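Local coordinates for glycerophosphoryl diester phosphodiesterase (Agrobacterium tumefaciens str. C58, PDB 3KS6), which is a TIM-barrel protein of the glycerophosphoryl diester phosphodiesterase family and binds a magnesium ion through acidic side chains, at residues E35-H39 against V48-P52; L69-K73 against P85-E90; R134-F140 against R154-V160. All blocks are in the same frame, centred on the assembly; numbering follows the deposited sequence.

Contact 1. Residues E35-H39 against V48-P52; sequences EFDLH and VHHDP. With MG (magnesium ion), chain F.
This is the magnesium site, where Asp37 of the metal-binding strand lies beside His50 of the loop that follows the next strand. Asp37 OD1 and Glu35 OE2 each bind the magnesium at 2.1 Å, and Glu105 and two waters, 1 and 2, are also among its ligands. Glu35 reaches the ion because its chain bends sharply at chi2 (-90°). The second oxygens have work too: water 1, itself on the metal, donates to Glu35 OE1 and to Asp37 OD2, tying the two carboxylates together. Asp37 OD2 also meets the edge of the His50 ring at CD2, 3.3 Å away; the two side chains run side by side, with carboxylate and ring planes well apart in tilt.

His39 is bonded at both ring nitrogens. Its NE2 donates to His50 O at 2.8 Å, nearly straight (161°), with the oxygen in the ring plane but the donor standing above the carbonyl plane. ND1 bonds to the Tyr115 hydroxyl, which fixes the turn of the imidazole. Over one face sits Pro52, its CA 3.7 Å from the ring centroid in a CH-pi contact. His50 O also accepts from Lys107.

Further back, His49 N bonds to Asp37 O at 3.2 Å, and Leu38 faces Val48 as an antiparallel non-hydrogen-bonded pair. Here Leu38 CD2 touches Val48 CG2 at 3.8 Å, on the side covered by helix 88-95. The metal is gathered by acids from neighbouring parallel strands, 33-40 and 101-106, of the TIM barrel of this family, with the 48-52 loop packed beside them.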
loop_
_atom_site.group_PDB
_atom_site.type_symbol
_atom_site.label_atom_id
_atom_site.label_comp_id
_atom_site.label_asym_id
_atom_site.label_seq_id
_atom_site.Cartn_x
_atom_site.Cartn_y
_atom_site.Cartn_z
ATOM N N GLU A 35 -4.398 -1.838 1.658
ATOM C CA GLU A 35 -3.014 -1.764 1.207
ATOM C C GLU A 35 -2.214 -2.965 1.725
ATOM O O GLU A 35 -2.386 -3.369 2.863
ATOM C CB GLU A 35 -2.347 -0.442 1.628
ATOM C CG GLU A 35 -0.979 -0.214 0.910
ATOM C CD GLU A 35 0.243 -0.778 1.637
ATOM O OE1 GLU A 35 0.134 -1.243 2.772
ATOM O OE2 GLU A 35 1.348 -0.771 1.037
ATOM N N PHE A 36 -1.311 -3.492 0.901
ATOM C CA PHE A 36 -0.443 -4.588 1.289
ATOM C C PHE A 36 0.769 -4.646 0.371
ATOM O O PHE A 36 0.759 -4.081 -0.726
ATOM C CB PHE A 36 -1.229 -5.919 1.232
ATOM C CG PHE A 36 -1.783 -6.208 -0.136
ATOM C CD1 PHE A 36 -2.986 -5.631 -0.527
ATOM C CD2 PHE A 36 -1.071 -6.980 -1.050
ATOM C CE1 PHE A 36 -3.493 -5.842 -1.769
ATOM C CE2 PHE A 36 -1.575 -7.204 -2.315
ATOM C CZ PHE A 36 -2.808 -6.652 -2.676
ATOM N N ASP A 37 1.798 -5.342 0.848
ATOM C CA ASP A 37 3.087 -5.487 0.156
ATOM C C ASP A 37 3.277 -6.990 -0.112
ATOM O O ASP A 37 2.740 -7.823 0.593
ATOM C CB ASP A 37 4.221 -4.992 1.056
ATOM C CG ASP A 37 3.846 -3.754 1.852
ATOM O OD1 ASP A 37 3.799 -2.635 1.270
ATOM O OD2 ASP A 37 3.589 -3.895 3.068
ATOM N N LEU A 38 4.071 -7.322 -1.118
ATOM C CA LEU A 38 4.221 -8.712 -1.550
ATOM C C LEU A 38 5.683 -9.045 -1.729
ATOM O O LEU A 38 6.458 -8.175 -2.132
ATOM C CB LEU A 38 3.485 -8.932 -2.898
ATOM C CG LEU A 38 1.960 -8.685 -3.002
ATOM C CD1 LEU A 38 1.446 -8.876 -4.473
ATOM C CD2 LEU A 38 1.215 -9.589 -2.041
ATOM N N HIS A 39 6.047 -10.306 -1.461
ATOM C CA HIS A 39 7.403 -10.841 -1.688
ATOM C C HIS A 39 7.356 -12.256 -2.261
ATOM O O HIS A 39 6.434 -13.026 -1.956
ATOM C CB HIS A 39 8.183 -10.874 -0.369
ATOM C CG HIS A 39 8.399 -9.524 0.232
ATOM N ND1 HIS A 39 9.477 -8.728 -0.088
ATOM C CD2 HIS A 39 7.631 -8.805 1.078
ATOM C CE1 HIS A 39 9.374 -7.587 0.569
ATOM N NE2 HIS A 39 8.261 -7.609 1.279
ATOM N N VAL A 48 2.199 -12.238 1.434
ATOM C CA VAL A 48 1.788 -10.896 1.830
ATOM C C VAL A 48 2.525 -10.561 3.153
ATOM O O VAL A 48 2.273 -11.144 4.195
ATOM C CB VAL A 48 0.262 -10.823 2.052
ATOM C CG1 VAL A 48 -0.175 -9.418 2.410
ATOM C CG2 VAL A 48 -0.497 -11.336 0.804
ATOM N N HIS A 49 3.480 -9.649 3.073
ATOM C CA HIS A 49 4.345 -9.289 4.208
ATOM C C HIS A 49 5.000 -7.973 3.894
ATOM O O HIS A 49 5.347 -7.716 2.735
ATOM C CB HIS A 49 5.412 -10.366 4.408
ATOM C CG HIS A 49 5.953 -10.432 5.804
ATOM N ND1 HIS A 49 5.321 -11.143 6.796
ATOM C CD2 HIS A 49 7.064 -9.900 6.377
ATOM C CE1 HIS A 49 6.004 -11.048 7.924
ATOM N NE2 HIS A 49 7.069 -10.302 7.703
ATOM N N HIS A 50 5.223 -7.138 4.910
ATOM C CA HIS A 50 5.855 -5.851 4.652
ATOM C C HIS A 50 7.363 -5.963 4.386
ATOM O O HIS A 50 7.804 -5.693 3.269
ATOM C CB HIS A 50 5.593 -4.879 5.811
ATOM C CG HIS A 50 6.322 -3.594 5.646
ATOM N ND1 HIS A 50 7.298 -3.171 6.528
ATOM C CD2 HIS A 50 6.277 -2.679 4.654
ATOM C CE1 HIS A 50 7.810 -2.040 6.078
ATOM N NE2 HIS A 50 7.202 -1.717 4.948
ATOM N N ASP A 51 8.153 -6.375 5.390
ATOM C CA ASP A 51 9.607 -6.454 5.201
ATOM C C ASP A 51 9.980 -7.652 4.310
ATOM O O ASP A 51 9.228 -8.631 4.223
ATOM C CB ASP A 51 10.346 -6.618 6.532
ATOM C CG ASP A 51 10.374 -5.363 7.374
ATOM O OD1 ASP A 51 10.214 -4.240 6.857
ATOM O OD2 ASP A 51 10.580 -5.541 8.585
ATOM N N PRO A 52 11.148 -7.594 3.656
ATOM C CA PRO A 52 11.595 -8.725 2.861
ATOM C C PRO A 52 12.076 -9.868 3.748
ATOM O O PRO A 52 12.441 -10.928 3.229
ATOM C CB PRO A 52 12.733 -8.136 2.023
ATOM C CG PRO A 52 13.254 -7.003 2.833
ATOM C CD PRO A 52 12.083 -6.451 3.575
HETATM MG MG MG F . 3.232 -0.737 1.879
HETATM O O HOH W 1 2.451 -1.583 3.661
HETATM O O HOH W 2 5.030 -0.425 2.896
#

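Contact 2. Residues L69-K73 against P85-E90; sequences LAKVK and PMTLEE
The carboxylate of Glu90 is the flat group here, and Lys73 and Thr87 come to it from different directions. Lys73 NZ takes OE1 through its syn lone pair, on the side of the other oxygen, in a salt bridge of 2.7 Å. Thr87 N approaches the same OE1 from above the carboxylate plane, 51° out of it, at 3.1 Å. OE1 is thus gripped twice. The bond from Thr87 N pairs with one in return, Glu90 N to Thr87 OG1 at 3.2 Å, and together they make a capping box at the start of helix 88-95, with Thr87 as N-cap. Thr87 OG1 sits between its own backbone N and carbonyl carbon, which leaves CG2 turned to the other segment.

Lys73 has a second acceptor: NZ also donates to Pro85 O, 2.8 Å away and tilted 19° from the carbonyl plane. The lysine chain bends at chi2 (-85°) and then runs extended, placing NZ between Pro85 O and Glu90 OE1; lysine and glutamate arrive from opposite directions. The paired charge probably steadies Glu90 as the capping partner.

Two apolar touches flank this polar group. Val72 CG1 packs on Pro85 CB at 3.8 Å, and Leu69 lays both methyls against Thr87, CD1 reaching CG2 at 3.7 Å. Behind them, Met86, a selenomethionine pointing the other way, packs on helix 20-27. Short helix 69-74 thereby packs, through Leu69 and Val72, on Val47 of strand 46-48 and, through Leu69, on Thr87, beside the start of helix 88-95.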
loop_
_atom_site.group_PDB
_atom_site.type_symbol
_atom_site.label_atom_id
_atom_site.label_comp_id
_atom_site.label_asym_id
_atom_site.label_seq_id
_atom_site.Cartn_x
_atom_site.Cartn_y
_atom_site.Cartn_z
ATOM N N LEU A 69 7.621 -21.594 0.726
ATOM C CA LEU A 69 6.351 -21.207 1.306
ATOM C C LEU A 69 6.065 -21.996 2.573
ATOM O O LEU A 69 5.578 -21.425 3.532
ATOM C CB LEU A 69 5.194 -21.403 0.314
ATOM C CG LEU A 69 3.801 -21.022 0.815
ATOM C CD1 LEU A 69 3.771 -19.518 1.243
ATOM C CD2 LEU A 69 2.736 -21.341 -0.258
ATOM N N ALA A 70 6.349 -23.307 2.605
ATOM C CA ALA A 70 6.064 -24.102 3.812
ATOM C C ALA A 70 6.820 -23.559 5.045
ATOM O O ALA A 70 6.287 -23.515 6.141
ATOM C CB ALA A 70 6.404 -25.567 3.585
ATOM N N LYS A 71 8.053 -23.127 4.853
ATOM C CA LYS A 71 8.832 -22.593 5.953
ATOM C C LYS A 71 8.190 -21.270 6.414
ATOM O O LYS A 71 7.932 -21.080 7.602
ATOM C CB LYS A 71 10.302 -22.431 5.549
ATOM C CG LYS A 71 11.182 -21.752 6.600
ATOM C CD LYS A 71 11.149 -22.455 7.946
ATOM N N VAL A 72 7.864 -20.402 5.459
ATOM C CA VAL A 72 7.198 -19.126 5.787
ATOM C C VAL A 72 5.923 -19.375 6.578
ATOM O O VAL A 72 5.638 -18.687 7.565
ATOM C CB VAL A 72 6.877 -18.304 4.507
ATOM C CG1 VAL A 72 5.975 -17.092 4.837
ATOM C CG2 VAL A 72 8.144 -17.852 3.834
ATOM N N LYS A 73 5.172 -20.390 6.166
ATOM C CA LYS A 73 3.916 -20.730 6.808
ATOM C C LYS A 73 4.059 -21.255 8.225
ATOM O O LYS A 73 3.071 -21.298 8.934
ATOM C CB LYS A 73 3.105 -21.709 5.941
ATOM C CG LYS A 73 2.380 -21.028 4.770
ATOM C CD LYS A 73 1.031 -20.477 5.247
ATOM C CE LYS A 73 0.240 -19.760 4.153
ATOM N NZ LYS A 73 -0.928 -19.099 4.795
ATOM N N PRO A 85 1.649 -15.976 8.052
ATOM C CA PRO A 85 1.640 -15.149 6.853
ATOM C C PRO A 85 0.757 -15.704 5.737
ATOM O O PRO A 85 0.698 -16.930 5.534
ATOM C CB PRO A 85 3.107 -15.132 6.410
ATOM C CG PRO A 85 3.879 -15.331 7.672
ATOM C CD PRO A 85 3.020 -16.248 8.529
HETATM N N MSE A 86 0.077 -14.804 5.037
HETATM C CA MSE A 86 -0.822 -15.165 3.927
HETATM C C MSE A 86 -0.135 -15.188 2.573
HETATM O O MSE A 86 0.889 -14.506 2.348
HETATM C CB MSE A 86 -1.978 -14.166 3.805
HETATM C CG MSE A 86 -2.816 -13.942 5.050
HETATM SE SE MSE A 86 -4.420 -12.909 4.623
HETATM C CE MSE A 86 -5.537 -14.205 3.834
ATOM N N THR A 87 -0.725 -15.968 1.660
ATOM C CA THR A 87 -0.377 -15.915 0.259
ATOM C C THR A 87 -1.295 -14.900 -0.431
ATOM O O THR A 87 -2.358 -14.531 0.096
ATOM C CB THR A 87 -0.535 -17.293 -0.450
ATOM O OG1 THR A 87 -1.912 -17.697 -0.388
ATOM C CG2 THR A 87 0.381 -18.341 0.174
ATOM N N LEU A 88 -0.878 -14.432 -1.604
ATOM C CA LEU A 88 -1.717 -13.531 -2.383
ATOM C C LEU A 88 -3.086 -14.211 -2.655
ATOM O O LEU A 88 -4.156 -13.585 -2.511
ATOM C CB LEU A 88 -1.021 -13.124 -3.701
ATOM C CG LEU A 88 -1.793 -12.219 -4.681
ATOM C CD1 LEU A 88 -2.324 -10.930 -4.012
ATOM C CD2 LEU A 88 -0.936 -11.913 -5.921
ATOM N N GLU A 89 -3.069 -15.489 -3.022
ATOM C CA GLU A 89 -4.307 -16.220 -3.316
ATOM C C GLU A 89 -5.295 -16.200 -2.152
ATOM O O GLU A 89 -6.520 -15.996 -2.315
ATOM C CB GLU A 89 -3.975 -17.685 -3.682
ATOM C CG GLU A 89 -5.231 -18.553 -3.838
ATOM C CD GLU A 89 -4.961 -20.032 -4.114
ATOM O OE1 GLU A 89 -3.857 -20.530 -3.807
ATOM O OE2 GLU A 89 -5.898 -20.683 -4.636
ATOM N N GLU A 90 -4.772 -16.445 -0.962
ATOM C CA GLU A 90 -5.594 -16.430 0.248
ATOM C C GLU A 90 -6.181 -15.041 0.492
ATOM O O GLU A 90 -7.348 -14.922 0.877
ATOM C CB GLU A 90 -4.763 -16.897 1.432
ATOM C CG GLU A 90 -4.440 -18.390 1.353
ATOM C CD GLU A 90 -3.297 -18.851 2.300
ATOM O OE1 GLU A 90 -2.633 -18.031 2.965
ATOM O OE2 GLU A 90 -3.053 -20.071 2.343
#

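Contact 3. Residues R134-F140 against R154-V160; sequences RTTFSSF and RPRLWLV
Phe137 and Ser139 carry the close-packed middle of this contact, joined to Pro155, Leu157 and Leu159 by parallel-strand hydrogen bonds. Phe137 N gives to Pro155 O at 2.9 Å, and Leu157 N gives to Phe137 O, also 2.9 Å, nearly along the C=O axis. Leu159 N continues the pattern on Ser139 O, whereas the bond from Ser139 N to Leu157 O is weak. The axes of the two short strands cross at -25°. On the side facing helix 142-151, the Phe137 ring edge meets Arg154 CB, with CE2 3.8 Å away, and Thr135 CG2 covers a face of that ring.

At the far end Leu159 packs on the Phe140 ring, which is partly exposed. Leu159 CB stands squarely over it, 3.5 Å from its centroid, a CH-pi contact only 4° off the ring normal, and Leu159 CD1 reaches the rim at CE1. Trp158, its CG anti to the backbone N (chi1 -177°), turns its indole so that NE1 donates to Phe140 O at 3.1 Å; the oxygen lies in the indole plane, although the donor is above the carbonyl plane.

The solvent side is at Pro155, which is exposed, and Thr136, partly so: Thr136 OG1 lies across the proline ring, 3.8 Å from Pro155 CB. Beside them Arg154 is a firm hold. Bent at chi2 and chi3, it turns back to grip Thr135 O side-on, with NE at 2.9 Å and the longer NH2 bond to the same oxygen.

These are successive strands of a right-handed beta-alpha-beta unit of the barrel. Phe137 and Ser139 face its helix 142-151, Trp158 and Val160 lie under helix 162-179, and Ser138 and Leu159 touch Glu105 on strand 101-106.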
loop_
_atom_site.group_PDB
_atom_site.type_symbol
_atom_site.label_atom_id
_atom_site.label_comp_id
_atom_site.label_asym_id
_atom_site.label_seq_id
_atom_site.Cartn_x
_atom_site.Cartn_y
_atom_site.Cartn_z
ATOM N N ARG A 134 -9.226 -4.879 -10.157
ATOM C CA ARG A 134 -9.518 -4.161 -8.931
ATOM C C ARG A 134 -8.257 -3.741 -8.199
ATOM O O ARG A 134 -8.301 -3.486 -7.009
ATOM C CB ARG A 134 -10.371 -5.016 -8.020
ATOM C CG ARG A 134 -11.746 -5.351 -8.612
ATOM C CD ARG A 134 -12.487 -6.421 -7.796
ATOM N NE ARG A 134 -12.552 -6.152 -6.371
ATOM C CZ ARG A 134 -12.982 -7.013 -5.458
ATOM N NH1 ARG A 134 -13.409 -8.222 -5.807
ATOM N NH2 ARG A 134 -12.982 -6.649 -4.190
ATOM N N THR A 135 -7.141 -3.632 -8.902
ATOM C CA THR A 135 -5.873 -3.322 -8.244
ATOM C C THR A 135 -5.244 -2.020 -8.768
ATOM O O THR A 135 -5.260 -1.735 -9.984
ATOM C CB THR A 135 -4.858 -4.482 -8.430
ATOM O OG1 THR A 135 -5.386 -5.660 -7.836
ATOM C CG2 THR A 135 -3.504 -4.159 -7.752
ATOM N N THR A 136 -4.744 -1.229 -7.821
ATOM C CA THR A 136 -3.831 -0.099 -8.076
ATOM C C THR A 136 -2.467 -0.537 -7.565
ATOM O O THR A 136 -2.373 -1.159 -6.509
ATOM C CB THR A 136 -4.285 1.169 -7.287
ATOM O OG1 THR A 136 -5.432 1.735 -7.932
ATOM C CG2 THR A 136 -3.186 2.218 -7.201
ATOM N N PHE A 137 -1.406 -0.204 -8.294
ATOM C CA PHE A 137 -0.063 -0.589 -7.900
ATOM C C PHE A 137 0.726 0.609 -7.400
ATOM O O PHE A 137 0.625 1.709 -7.942
ATOM C CB PHE A 137 0.716 -1.214 -9.071
ATOM C CG PHE A 137 0.135 -2.517 -9.540
ATOM C CD1 PHE A 137 0.524 -3.713 -8.945
ATOM C CD2 PHE A 137 -0.765 -2.542 -10.584
ATOM C CE1 PHE A 137 0.008 -4.914 -9.390
ATOM C CE2 PHE A 137 -1.317 -3.758 -11.026
ATOM C CZ PHE A 137 -0.893 -4.943 -10.444
ATOM N N SER A 138 1.579 0.364 -6.416
ATOM C CA SER A 138 2.397 1.436 -5.845
ATOM C C SER A 138 3.819 0.901 -5.631
ATOM O O SER A 138 4.002 -0.295 -5.557
ATOM C CB SER A 138 1.844 1.856 -4.490
ATOM O OG SER A 138 1.899 0.796 -3.545
ATOM N N SER A 139 4.800 1.802 -5.574
ATOM C CA SER A 139 6.168 1.409 -5.227
ATOM C C SER A 139 6.942 2.635 -4.903
ATOM O O SER A 139 6.633 3.703 -5.452
ATOM C CB SER A 139 6.857 0.757 -6.423
ATOM O OG SER A 139 8.103 0.225 -6.061
ATOM N N PHE A 140 7.958 2.507 -4.035
ATOM C CA PHE A 140 8.927 3.602 -3.858
ATOM C C PHE A 140 9.974 3.613 -4.977
ATOM O O PHE A 140 10.674 4.611 -5.134
ATOM C CB PHE A 140 9.669 3.458 -2.538
ATOM C CG PHE A 140 8.882 3.885 -1.340
ATOM C CD1 PHE A 140 8.046 2.993 -0.677
ATOM C CD2 PHE A 140 8.951 5.188 -0.874
ATOM C CE1 PHE A 140 7.336 3.379 0.440
ATOM C CE2 PHE A 140 8.211 5.572 0.249
ATOM C CZ PHE A 140 7.429 4.660 0.894
ATOM N N ARG A 154 -3.249 -0.958 -15.408
ATOM C CA ARG A 154 -3.820 -0.572 -14.117
ATOM C C ARG A 154 -3.194 0.706 -13.577
ATOM O O ARG A 154 -2.075 1.030 -13.925
ATOM C CB ARG A 154 -3.689 -1.706 -13.082
ATOM C CG ARG A 154 -4.453 -3.019 -13.453
ATOM C CD ARG A 154 -5.940 -2.743 -13.684
ATOM N NE ARG A 154 -6.526 -2.092 -12.522
ATOM C CZ ARG A 154 -7.658 -1.382 -12.507
ATOM N NH1 ARG A 154 -8.386 -1.209 -13.593
ATOM N NH2 ARG A 154 -8.055 -0.824 -11.382
ATOM N N PRO A 155 -3.924 1.440 -12.728
ATOM C CA PRO A 155 -3.344 2.659 -12.197
ATOM C C PRO A 155 -2.111 2.384 -11.366
ATOM O O PRO A 155 -2.057 1.365 -10.696
ATOM C CB PRO A 155 -4.448 3.219 -11.316
ATOM C CG PRO A 155 -5.717 2.568 -11.814
ATOM C CD PRO A 155 -5.275 1.216 -12.203
ATOM N N ARG A 156 -1.144 3.308 -11.443
ATOM C CA ARG A 156 0.109 3.264 -10.693
ATOM C C ARG A 156 0.284 4.559 -9.898
ATOM O O ARG A 156 -0.127 5.640 -10.367
ATOM C CB ARG A 156 1.301 3.140 -11.647
ATOM C CG ARG A 156 1.377 1.844 -12.454
ATOM C CD ARG A 156 2.194 2.007 -13.761
ATOM N NE ARG A 156 1.492 2.802 -14.796
ATOM C CZ ARG A 156 1.858 4.013 -15.238
ATOM N NH1 ARG A 156 2.966 4.590 -14.825
ATOM N NH2 ARG A 156 1.114 4.644 -16.141
ATOM N N LEU A 157 0.918 4.457 -8.728
ATOM C CA LEU A 157 1.310 5.643 -7.976
ATOM C C LEU A 157 2.711 5.446 -7.387
ATOM O O LEU A 157 3.026 4.375 -6.871
ATOM C CB LEU A 157 0.296 6.036 -6.908
ATOM C CG LEU A 157 0.235 5.265 -5.602
ATOM C CD1 LEU A 157 1.130 5.863 -4.556
ATOM C CD2 LEU A 157 -1.184 5.179 -5.044
ATOM N N TRP A 158 3.500 6.516 -7.468
ATOM C CA TRP A 158 4.870 6.545 -6.977
ATOM C C TRP A 158 4.880 7.070 -5.564
ATOM O O TRP A 158 4.404 8.173 -5.264
ATOM C CB TRP A 158 5.734 7.394 -7.897
ATOM C CG TRP A 158 7.191 7.407 -7.492
ATOM C CD1 TRP A 158 7.891 6.414 -6.907
ATOM C CD2 TRP A 158 8.098 8.499 -7.676
ATOM N NE1 TRP A 158 9.192 6.823 -6.677
ATOM C CE2 TRP A 158 9.332 8.109 -7.138
ATOM C CE3 TRP A 158 7.976 9.768 -8.255
ATOM C CZ2 TRP A 158 10.458 8.942 -7.171
ATOM C CZ3 TRP A 158 9.068 10.585 -8.271
ATOM C CH2 TRP A 158 10.299 10.175 -7.745
ATOM N N LEU A 159 5.405 6.241 -4.677
ATOM C CA LEU A 159 5.599 6.590 -3.276
ATOM C C LEU A 159 6.908 7.314 -3.149
ATOM O O LEU A 159 7.989 6.765 -3.484
ATOM C CB LEU A 159 5.631 5.323 -2.436
ATOM C CG LEU A 159 4.314 4.512 -2.447
ATOM C CD1 LEU A 159 4.530 3.086 -1.875
ATOM C CD2 LEU A 159 3.283 5.287 -1.655
ATOM N N VAL A 160 6.806 8.553 -2.681
ATOM C CA VAL A 160 7.958 9.484 -2.577
ATOM C C VAL A 160 8.308 9.656 -1.097
ATOM O O VAL A 160 7.556 10.284 -0.311
ATOM C CB VAL A 160 7.593 10.814 -3.224
ATOM C CG1 VAL A 160 8.743 11.853 -3.071
ATOM C CG2 VAL A 160 7.230 10.613 -4.718
#

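Going from the N terminus, the three contacts follow one another in series, none nested and none crossing. Contact 1 closes first, bringing the chain at 48-52 back against strand 33-40 after eight intervening residues. Contact 2 then closes the eleven residues between 69-73 and 85-90, and it touches contact 1 directly: Val48 N lies 2.8 Å from Met86 O, a probable backbone hydrogen bond, while Leu38 meets Leu88. Contact 3 closes last, over helix 142-151, without touching the others. Strand 101-106 sits between contacts 1 and 3, pairing with strands 33-40 and 135-139, so all share one curled sheet.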